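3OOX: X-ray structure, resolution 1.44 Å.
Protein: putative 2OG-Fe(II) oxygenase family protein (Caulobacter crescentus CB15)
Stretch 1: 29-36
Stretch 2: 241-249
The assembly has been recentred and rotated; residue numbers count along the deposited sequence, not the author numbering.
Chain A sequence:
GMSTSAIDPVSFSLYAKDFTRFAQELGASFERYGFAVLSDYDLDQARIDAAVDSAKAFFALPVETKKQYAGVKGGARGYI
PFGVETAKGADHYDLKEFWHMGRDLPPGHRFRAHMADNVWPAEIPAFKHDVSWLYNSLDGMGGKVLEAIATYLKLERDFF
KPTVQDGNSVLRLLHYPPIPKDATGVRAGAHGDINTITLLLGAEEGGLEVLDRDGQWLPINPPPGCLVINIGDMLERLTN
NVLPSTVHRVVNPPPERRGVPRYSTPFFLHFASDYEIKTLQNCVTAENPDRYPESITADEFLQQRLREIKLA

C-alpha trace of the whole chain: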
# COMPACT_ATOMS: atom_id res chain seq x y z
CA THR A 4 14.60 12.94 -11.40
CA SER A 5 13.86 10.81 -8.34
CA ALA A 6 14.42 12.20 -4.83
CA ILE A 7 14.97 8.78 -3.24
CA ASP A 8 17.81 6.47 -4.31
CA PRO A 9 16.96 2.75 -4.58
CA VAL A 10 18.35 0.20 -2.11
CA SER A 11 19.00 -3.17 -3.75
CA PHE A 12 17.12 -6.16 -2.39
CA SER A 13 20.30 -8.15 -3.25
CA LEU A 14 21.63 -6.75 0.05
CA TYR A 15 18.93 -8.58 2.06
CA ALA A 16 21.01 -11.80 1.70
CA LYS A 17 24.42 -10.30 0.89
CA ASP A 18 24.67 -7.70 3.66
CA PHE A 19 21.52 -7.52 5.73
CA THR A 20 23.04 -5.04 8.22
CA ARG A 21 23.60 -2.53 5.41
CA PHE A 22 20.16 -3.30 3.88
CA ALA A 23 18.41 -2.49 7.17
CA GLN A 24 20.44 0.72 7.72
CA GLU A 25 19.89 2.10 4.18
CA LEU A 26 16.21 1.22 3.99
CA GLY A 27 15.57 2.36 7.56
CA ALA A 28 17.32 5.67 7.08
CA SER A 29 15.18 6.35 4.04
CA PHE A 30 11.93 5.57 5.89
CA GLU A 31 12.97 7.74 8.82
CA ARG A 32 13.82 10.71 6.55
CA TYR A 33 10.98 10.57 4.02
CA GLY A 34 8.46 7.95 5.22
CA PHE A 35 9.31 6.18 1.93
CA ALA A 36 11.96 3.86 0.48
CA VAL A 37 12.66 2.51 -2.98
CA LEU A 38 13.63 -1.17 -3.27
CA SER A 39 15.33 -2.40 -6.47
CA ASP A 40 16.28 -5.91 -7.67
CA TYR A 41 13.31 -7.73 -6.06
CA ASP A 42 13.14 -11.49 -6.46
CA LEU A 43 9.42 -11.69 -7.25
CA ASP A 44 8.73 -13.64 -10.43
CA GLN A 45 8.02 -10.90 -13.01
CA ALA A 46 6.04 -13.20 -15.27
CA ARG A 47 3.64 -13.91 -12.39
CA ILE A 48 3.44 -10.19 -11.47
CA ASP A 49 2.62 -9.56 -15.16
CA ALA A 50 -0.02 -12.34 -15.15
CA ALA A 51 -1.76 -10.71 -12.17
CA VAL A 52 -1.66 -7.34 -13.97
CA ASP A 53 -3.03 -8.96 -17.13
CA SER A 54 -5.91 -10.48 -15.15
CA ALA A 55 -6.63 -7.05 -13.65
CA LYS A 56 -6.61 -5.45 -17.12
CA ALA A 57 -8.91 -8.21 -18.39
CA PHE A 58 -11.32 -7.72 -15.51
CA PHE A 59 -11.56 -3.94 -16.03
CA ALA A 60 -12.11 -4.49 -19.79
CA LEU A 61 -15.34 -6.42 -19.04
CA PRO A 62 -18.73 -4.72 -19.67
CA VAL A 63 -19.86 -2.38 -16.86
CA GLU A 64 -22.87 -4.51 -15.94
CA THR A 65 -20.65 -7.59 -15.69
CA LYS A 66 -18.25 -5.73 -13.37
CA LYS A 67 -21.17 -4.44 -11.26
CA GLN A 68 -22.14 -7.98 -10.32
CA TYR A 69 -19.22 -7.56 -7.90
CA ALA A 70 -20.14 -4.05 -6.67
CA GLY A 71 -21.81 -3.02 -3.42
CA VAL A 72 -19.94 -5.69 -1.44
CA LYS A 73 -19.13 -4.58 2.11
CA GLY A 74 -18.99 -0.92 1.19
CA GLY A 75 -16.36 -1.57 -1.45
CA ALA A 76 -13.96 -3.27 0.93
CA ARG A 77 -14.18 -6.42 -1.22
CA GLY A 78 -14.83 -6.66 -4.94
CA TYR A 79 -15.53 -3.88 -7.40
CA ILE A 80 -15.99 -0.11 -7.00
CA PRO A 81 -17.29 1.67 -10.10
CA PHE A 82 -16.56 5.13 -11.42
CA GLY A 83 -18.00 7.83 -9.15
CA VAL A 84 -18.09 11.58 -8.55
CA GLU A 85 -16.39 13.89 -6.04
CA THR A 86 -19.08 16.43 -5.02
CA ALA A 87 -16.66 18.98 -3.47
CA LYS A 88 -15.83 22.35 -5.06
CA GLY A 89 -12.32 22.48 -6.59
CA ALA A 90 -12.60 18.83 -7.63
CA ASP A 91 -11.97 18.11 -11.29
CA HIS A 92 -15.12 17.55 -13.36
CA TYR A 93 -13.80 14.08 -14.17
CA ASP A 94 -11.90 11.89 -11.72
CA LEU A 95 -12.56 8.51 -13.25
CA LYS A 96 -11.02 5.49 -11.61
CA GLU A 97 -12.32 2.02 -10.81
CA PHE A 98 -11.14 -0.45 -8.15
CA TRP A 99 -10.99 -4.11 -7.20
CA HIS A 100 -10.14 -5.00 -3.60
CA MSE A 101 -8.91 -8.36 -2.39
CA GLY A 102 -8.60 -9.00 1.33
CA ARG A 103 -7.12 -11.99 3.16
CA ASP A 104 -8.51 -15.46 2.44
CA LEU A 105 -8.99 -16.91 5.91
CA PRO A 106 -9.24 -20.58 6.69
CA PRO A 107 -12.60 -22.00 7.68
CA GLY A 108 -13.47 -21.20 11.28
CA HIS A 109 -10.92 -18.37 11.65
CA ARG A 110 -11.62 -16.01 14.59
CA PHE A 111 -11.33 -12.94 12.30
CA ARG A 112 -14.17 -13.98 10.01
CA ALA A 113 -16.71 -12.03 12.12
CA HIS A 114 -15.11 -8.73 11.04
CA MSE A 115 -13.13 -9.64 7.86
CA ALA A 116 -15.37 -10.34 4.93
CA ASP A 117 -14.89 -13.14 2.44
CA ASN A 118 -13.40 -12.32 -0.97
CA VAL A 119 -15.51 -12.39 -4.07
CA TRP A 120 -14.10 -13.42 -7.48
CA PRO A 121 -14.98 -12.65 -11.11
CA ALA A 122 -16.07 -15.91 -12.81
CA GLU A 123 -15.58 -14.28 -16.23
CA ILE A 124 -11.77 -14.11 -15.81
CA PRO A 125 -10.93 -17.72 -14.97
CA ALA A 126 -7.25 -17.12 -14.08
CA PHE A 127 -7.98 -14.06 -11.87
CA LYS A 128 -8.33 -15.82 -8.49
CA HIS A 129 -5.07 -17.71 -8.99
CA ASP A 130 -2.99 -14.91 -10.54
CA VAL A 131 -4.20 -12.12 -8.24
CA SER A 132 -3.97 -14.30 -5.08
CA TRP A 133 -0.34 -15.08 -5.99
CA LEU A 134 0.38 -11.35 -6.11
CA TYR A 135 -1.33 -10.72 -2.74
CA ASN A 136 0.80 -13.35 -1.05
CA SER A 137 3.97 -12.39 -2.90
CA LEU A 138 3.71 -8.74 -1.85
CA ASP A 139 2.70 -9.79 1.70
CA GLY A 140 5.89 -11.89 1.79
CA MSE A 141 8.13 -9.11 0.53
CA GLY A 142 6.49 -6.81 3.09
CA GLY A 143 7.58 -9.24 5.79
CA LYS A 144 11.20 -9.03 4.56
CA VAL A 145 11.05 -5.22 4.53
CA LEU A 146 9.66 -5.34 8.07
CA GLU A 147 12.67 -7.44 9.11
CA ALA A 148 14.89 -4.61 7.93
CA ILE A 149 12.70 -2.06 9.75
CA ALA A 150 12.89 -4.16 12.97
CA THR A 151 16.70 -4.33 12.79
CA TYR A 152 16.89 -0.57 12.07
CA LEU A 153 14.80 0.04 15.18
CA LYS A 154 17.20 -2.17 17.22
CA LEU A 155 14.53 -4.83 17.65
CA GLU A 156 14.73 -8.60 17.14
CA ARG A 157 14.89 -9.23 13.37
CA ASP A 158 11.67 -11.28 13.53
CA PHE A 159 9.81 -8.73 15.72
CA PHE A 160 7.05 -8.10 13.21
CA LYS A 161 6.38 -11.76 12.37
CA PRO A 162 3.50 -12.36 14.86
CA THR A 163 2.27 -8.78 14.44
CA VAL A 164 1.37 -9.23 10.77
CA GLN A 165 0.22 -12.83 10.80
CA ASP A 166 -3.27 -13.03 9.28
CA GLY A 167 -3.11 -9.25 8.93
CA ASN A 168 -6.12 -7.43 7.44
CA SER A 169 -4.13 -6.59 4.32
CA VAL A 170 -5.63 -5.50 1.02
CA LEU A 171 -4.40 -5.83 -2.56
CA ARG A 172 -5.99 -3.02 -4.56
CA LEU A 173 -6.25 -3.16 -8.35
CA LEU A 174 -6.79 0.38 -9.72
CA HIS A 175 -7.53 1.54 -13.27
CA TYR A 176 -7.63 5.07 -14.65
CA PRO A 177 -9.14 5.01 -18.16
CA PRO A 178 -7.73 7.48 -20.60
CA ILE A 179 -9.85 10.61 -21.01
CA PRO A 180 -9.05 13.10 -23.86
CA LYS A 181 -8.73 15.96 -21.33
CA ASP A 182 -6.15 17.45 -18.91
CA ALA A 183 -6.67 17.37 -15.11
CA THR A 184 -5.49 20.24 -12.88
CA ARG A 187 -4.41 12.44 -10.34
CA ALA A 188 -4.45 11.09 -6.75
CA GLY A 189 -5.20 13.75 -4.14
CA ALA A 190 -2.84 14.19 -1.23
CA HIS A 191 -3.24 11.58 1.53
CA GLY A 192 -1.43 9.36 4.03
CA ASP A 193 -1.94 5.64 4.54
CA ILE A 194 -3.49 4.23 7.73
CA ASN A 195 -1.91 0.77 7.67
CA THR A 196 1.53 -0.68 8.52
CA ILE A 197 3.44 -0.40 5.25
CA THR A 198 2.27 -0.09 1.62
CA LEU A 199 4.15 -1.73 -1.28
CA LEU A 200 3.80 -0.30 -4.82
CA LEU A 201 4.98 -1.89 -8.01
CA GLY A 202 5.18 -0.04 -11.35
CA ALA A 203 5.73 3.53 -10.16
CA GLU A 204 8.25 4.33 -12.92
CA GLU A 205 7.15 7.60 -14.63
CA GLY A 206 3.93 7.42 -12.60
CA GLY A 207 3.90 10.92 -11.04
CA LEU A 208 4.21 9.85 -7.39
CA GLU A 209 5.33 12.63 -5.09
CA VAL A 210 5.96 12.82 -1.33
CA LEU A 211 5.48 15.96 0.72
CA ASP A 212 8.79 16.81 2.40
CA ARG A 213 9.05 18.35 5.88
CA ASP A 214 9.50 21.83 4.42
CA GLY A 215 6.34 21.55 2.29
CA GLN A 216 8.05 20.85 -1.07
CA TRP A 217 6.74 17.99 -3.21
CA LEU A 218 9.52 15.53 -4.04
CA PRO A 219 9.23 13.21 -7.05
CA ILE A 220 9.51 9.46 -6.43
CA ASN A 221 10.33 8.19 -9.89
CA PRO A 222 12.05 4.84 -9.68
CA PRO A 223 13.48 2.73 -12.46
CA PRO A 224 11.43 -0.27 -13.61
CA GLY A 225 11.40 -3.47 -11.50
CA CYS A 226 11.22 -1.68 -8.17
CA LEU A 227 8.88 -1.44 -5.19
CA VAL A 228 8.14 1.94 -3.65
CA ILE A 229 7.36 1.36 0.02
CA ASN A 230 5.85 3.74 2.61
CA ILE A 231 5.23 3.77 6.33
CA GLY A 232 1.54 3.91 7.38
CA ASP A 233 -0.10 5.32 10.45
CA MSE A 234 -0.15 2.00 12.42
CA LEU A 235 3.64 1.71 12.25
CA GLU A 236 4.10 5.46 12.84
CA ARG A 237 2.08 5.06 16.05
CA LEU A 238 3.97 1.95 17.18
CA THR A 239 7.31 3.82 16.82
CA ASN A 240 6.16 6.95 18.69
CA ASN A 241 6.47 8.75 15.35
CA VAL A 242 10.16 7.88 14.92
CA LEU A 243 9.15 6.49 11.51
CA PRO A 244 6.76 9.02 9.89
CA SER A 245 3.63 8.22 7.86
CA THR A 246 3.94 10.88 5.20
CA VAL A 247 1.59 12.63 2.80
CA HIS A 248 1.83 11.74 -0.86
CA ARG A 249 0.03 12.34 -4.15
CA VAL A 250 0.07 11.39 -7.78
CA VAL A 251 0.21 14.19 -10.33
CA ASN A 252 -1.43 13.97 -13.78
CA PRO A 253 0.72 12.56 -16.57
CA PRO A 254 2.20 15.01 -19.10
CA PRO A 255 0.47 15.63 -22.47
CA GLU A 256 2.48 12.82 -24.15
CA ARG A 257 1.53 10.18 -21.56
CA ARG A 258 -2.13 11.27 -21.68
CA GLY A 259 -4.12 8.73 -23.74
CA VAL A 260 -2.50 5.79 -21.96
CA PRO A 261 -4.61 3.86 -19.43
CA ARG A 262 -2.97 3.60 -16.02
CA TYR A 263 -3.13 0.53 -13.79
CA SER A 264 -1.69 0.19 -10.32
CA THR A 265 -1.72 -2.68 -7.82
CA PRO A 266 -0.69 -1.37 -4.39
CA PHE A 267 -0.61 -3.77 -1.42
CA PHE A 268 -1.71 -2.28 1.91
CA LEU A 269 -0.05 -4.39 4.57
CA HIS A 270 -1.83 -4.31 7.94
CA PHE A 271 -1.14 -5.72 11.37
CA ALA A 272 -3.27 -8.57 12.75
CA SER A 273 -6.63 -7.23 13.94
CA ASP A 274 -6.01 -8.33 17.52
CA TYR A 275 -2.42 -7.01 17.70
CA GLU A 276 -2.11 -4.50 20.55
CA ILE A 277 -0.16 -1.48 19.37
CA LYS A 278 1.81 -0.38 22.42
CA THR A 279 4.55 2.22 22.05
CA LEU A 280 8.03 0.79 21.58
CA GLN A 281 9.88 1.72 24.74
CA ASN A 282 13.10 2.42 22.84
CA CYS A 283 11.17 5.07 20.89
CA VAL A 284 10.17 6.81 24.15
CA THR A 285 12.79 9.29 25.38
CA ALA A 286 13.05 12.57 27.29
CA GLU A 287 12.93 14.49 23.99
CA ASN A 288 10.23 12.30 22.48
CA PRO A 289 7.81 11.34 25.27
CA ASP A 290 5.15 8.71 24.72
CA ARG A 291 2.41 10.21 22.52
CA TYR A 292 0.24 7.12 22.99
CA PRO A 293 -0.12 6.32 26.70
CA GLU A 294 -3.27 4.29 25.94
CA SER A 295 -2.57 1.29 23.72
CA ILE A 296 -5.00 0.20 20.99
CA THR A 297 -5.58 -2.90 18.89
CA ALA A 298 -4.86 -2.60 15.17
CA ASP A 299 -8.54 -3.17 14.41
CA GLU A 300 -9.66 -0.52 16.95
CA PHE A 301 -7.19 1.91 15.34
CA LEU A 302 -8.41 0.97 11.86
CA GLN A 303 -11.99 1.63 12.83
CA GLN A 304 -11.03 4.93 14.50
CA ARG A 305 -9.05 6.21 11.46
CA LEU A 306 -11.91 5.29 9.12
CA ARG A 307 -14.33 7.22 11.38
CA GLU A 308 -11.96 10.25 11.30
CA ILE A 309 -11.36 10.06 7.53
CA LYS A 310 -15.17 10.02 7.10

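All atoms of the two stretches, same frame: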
# COMPACT_ATOMS: atom_id res chain seq x y z
N SER A 29 16.06 5.75 5.01
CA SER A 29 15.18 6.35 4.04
C SER A 29 13.75 6.52 4.61
O SER A 29 13.14 7.59 4.52
CB SER A 29 15.20 5.54 2.74
OG SER A 29 14.46 6.18 1.72
N PHE A 30 13.23 5.48 5.25
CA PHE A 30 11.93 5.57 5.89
C PHE A 30 11.90 6.67 6.94
O PHE A 30 10.93 7.42 7.04
CB PHE A 30 11.57 4.25 6.55
CG PHE A 30 11.21 3.13 5.59
CD1 PHE A 30 10.22 3.30 4.62
CD2 PHE A 30 11.79 1.89 5.71
CE1 PHE A 30 9.88 2.26 3.78
CE2 PHE A 30 11.42 0.85 4.91
CZ PHE A 30 10.49 1.03 3.90
N GLU A 31 12.95 6.75 7.75
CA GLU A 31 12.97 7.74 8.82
C GLU A 31 12.99 9.17 8.27
O GLU A 31 12.36 10.07 8.84
CB GLU A 31 14.13 7.51 9.79
CG GLU A 31 14.01 8.40 11.02
CD GLU A 31 15.07 8.17 12.09
OE1 GLU A 31 15.79 7.15 12.04
OE2 GLU A 31 15.15 9.02 13.01
N ARG A 32 13.69 9.38 7.16
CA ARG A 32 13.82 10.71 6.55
C ARG A 32 12.56 11.14 5.81
O ARG A 32 12.11 12.29 5.94
CB ARG A 32 15.03 10.73 5.60
CG ARG A 32 15.25 12.00 4.78
CD ARG A 32 15.51 13.22 5.60
NE ARG A 32 15.57 14.38 4.70
CZ ARG A 32 14.51 15.09 4.29
NH1 ARG A 32 13.27 14.79 4.71
NH2 ARG A 32 14.70 16.09 3.44
N TYR A 33 12.00 10.23 5.02
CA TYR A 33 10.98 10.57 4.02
C TYR A 33 9.63 9.87 4.23
O TYR A 33 8.65 10.25 3.59
CB TYR A 33 11.45 10.21 2.62
CG TYR A 33 12.65 11.00 2.12
CD1 TYR A 33 12.54 12.36 1.89
CD2 TYR A 33 13.88 10.38 1.87
CE1 TYR A 33 13.63 13.11 1.44
CE2 TYR A 33 14.97 11.12 1.41
CZ TYR A 33 14.83 12.47 1.20
OH TYR A 33 15.92 13.21 0.75
N GLY A 34 9.61 8.85 5.09
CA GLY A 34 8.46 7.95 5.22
C GLY A 34 8.33 6.96 4.07
O GLY A 34 7.37 6.20 4.03
N PHE A 35 9.32 6.93 3.19
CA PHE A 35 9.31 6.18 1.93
C PHE A 35 10.69 5.57 1.70
O PHE A 35 11.69 6.17 2.08
CB PHE A 35 9.00 7.08 0.72
CG PHE A 35 7.52 7.25 0.43
CD1 PHE A 35 6.76 8.15 1.16
CD2 PHE A 35 6.90 6.52 -0.57
CE1 PHE A 35 5.43 8.30 0.91
CE2 PHE A 35 5.56 6.71 -0.85
CZ PHE A 35 4.83 7.62 -0.10
N ALA A 36 10.72 4.44 0.99
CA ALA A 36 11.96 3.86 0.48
C ALA A 36 11.69 3.25 -0.88
O ALA A 36 10.55 2.91 -1.20
CB ALA A 36 12.48 2.80 1.44
N ASN A 241 6.20 7.82 16.47
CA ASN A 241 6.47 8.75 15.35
C ASN A 241 7.93 8.86 14.91
O ASN A 241 8.27 9.72 14.11
CB ASN A 241 5.82 10.13 15.64
CG ASN A 241 4.30 10.06 15.66
OD1 ASN A 241 3.73 9.29 16.40
ND2 ASN A 241 3.65 10.85 14.82
N VAL A 242 8.78 7.96 15.38
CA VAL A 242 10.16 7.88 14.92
C VAL A 242 10.19 7.62 13.40
O VAL A 242 10.95 8.24 12.67
CB VAL A 242 10.95 6.82 15.71
CG1 VAL A 242 12.28 6.51 15.00
CG2 VAL A 242 11.23 7.30 17.15
N LEU A 243 9.33 6.69 12.94
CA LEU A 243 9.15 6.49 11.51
C LEU A 243 7.85 7.18 11.08
O LEU A 243 6.77 6.80 11.53
CB LEU A 243 9.10 5.01 11.15
CG LEU A 243 10.33 4.17 11.56
CD1 LEU A 243 10.22 2.73 11.10
CD2 LEU A 243 11.64 4.77 11.01
N PRO A 244 7.94 8.19 10.20
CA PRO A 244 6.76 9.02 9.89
C PRO A 244 5.91 8.41 8.77
O PRO A 244 6.47 7.84 7.84
CB PRO A 244 7.37 10.32 9.42
CG PRO A 244 8.70 9.88 8.75
CD PRO A 244 9.18 8.75 9.60
N SER A 245 4.59 8.53 8.92
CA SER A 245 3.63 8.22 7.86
C SER A 245 3.40 9.53 7.12
O SER A 245 2.84 10.48 7.67
CB SER A 245 2.35 7.71 8.44
OG SER A 245 1.43 7.49 7.41
N THR A 246 3.90 9.61 5.90
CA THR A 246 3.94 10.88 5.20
C THR A 246 2.87 11.01 4.11
O THR A 246 2.30 10.02 3.62
CB THR A 246 5.36 11.12 4.67
OG1 THR A 246 5.73 10.06 3.81
CG2 THR A 246 6.32 11.16 5.85
N VAL A 247 2.61 12.26 3.75
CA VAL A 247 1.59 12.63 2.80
C VAL A 247 2.18 12.52 1.40
O VAL A 247 3.33 12.94 1.14
CB VAL A 247 1.11 14.07 3.09
CG1 VAL A 247 0.21 14.58 1.96
CG2 VAL A 247 0.38 14.09 4.43
N HIS A 248 1.41 11.90 0.52
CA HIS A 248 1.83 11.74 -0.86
C HIS A 248 0.68 11.93 -1.84
O HIS A 248 -0.49 11.94 -1.46
CB HIS A 248 2.49 10.36 -1.04
CG HIS A 248 1.71 9.20 -0.52
ND1 HIS A 248 1.65 8.87 0.82
CD2 HIS A 248 1.01 8.24 -1.17
CE1 HIS A 248 0.92 7.78 0.97
NE2 HIS A 248 0.54 7.36 -0.23
N ARG A 249 1.01 12.10 -3.11
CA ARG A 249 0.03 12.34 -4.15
C ARG A 249 0.56 11.78 -5.44
O ARG A 249 1.73 11.47 -5.54
CB ARG A 249 -0.23 13.83 -4.32
CG ARG A 249 0.93 14.62 -4.91
CD ARG A 249 0.60 16.09 -5.00
NE ARG A 249 1.66 16.83 -5.67
CZ ARG A 249 1.59 18.11 -6.01
NH1 ARG A 249 0.50 18.82 -5.72
NH2 ARG A 249 2.61 18.69 -6.63
O HOH W 1 12.65 10.09 13.66
O HOH W 2 4.72 7.24 4.61

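Residues 29-33 close a helix that began earlier in the chain; Tyr-33 N to Ser-29 O (2.9 Å) and Gly-34 N to Phe-30 O (2.8 Å) are its last hydrogen bonds here. Gly-34 then leaves helical geometry at phi 75°, psi 7°, and strand 35-36 follows. Against this turn runs the extended segment 243-247, with CA atoms 4.8 Å apart at Glu-31 and Leu-243 and 5.1 Å at Gly-34 and Pro-244. Glycine suits the turn twice over: positive phi favours it, and an ideal CB would lie 2.8 Å from Pro-244 O and 2.5 Å from Thr-246 OG1.

One direct hydrogen bond crosses the interface, which buries 403 Å² summed over both sides. Thr-246, with CB directed toward the helix end and chi1 at 58° (p), is short enough to place its hydroxyl at the Tyr-33 carbonyl, donating from OG1 to Tyr-33 O at 2.9 Å. Water 2 accepts from Thr-246 N (2.8 Å) and lies 2.9 Å from Gly-34 O, linking the two backbones; water 1 donates to both Glu-31 OE2 (2.8 Å) and Val-242 O (2.7 Å).

Van der Waals contacts and one aromatic pair make up much of the rest. Buried Leu-243 brings its branched apolar tip nearer the helix, CD2 lying 3.9 Å from Glu-31 CB, the aliphatic base of that side chain, and 4.5 Å from Phe-30 CB. Pro-244 CD sits 3.4 Å from Phe-30 O. Buried Phe-35 turns its ring edge to the face of His-248 (Phe-35 CZ to His-248 CG 3.5 Å, planes at 81°), while His-248 ND1 donates to Thr-246 O at 3.1 Å.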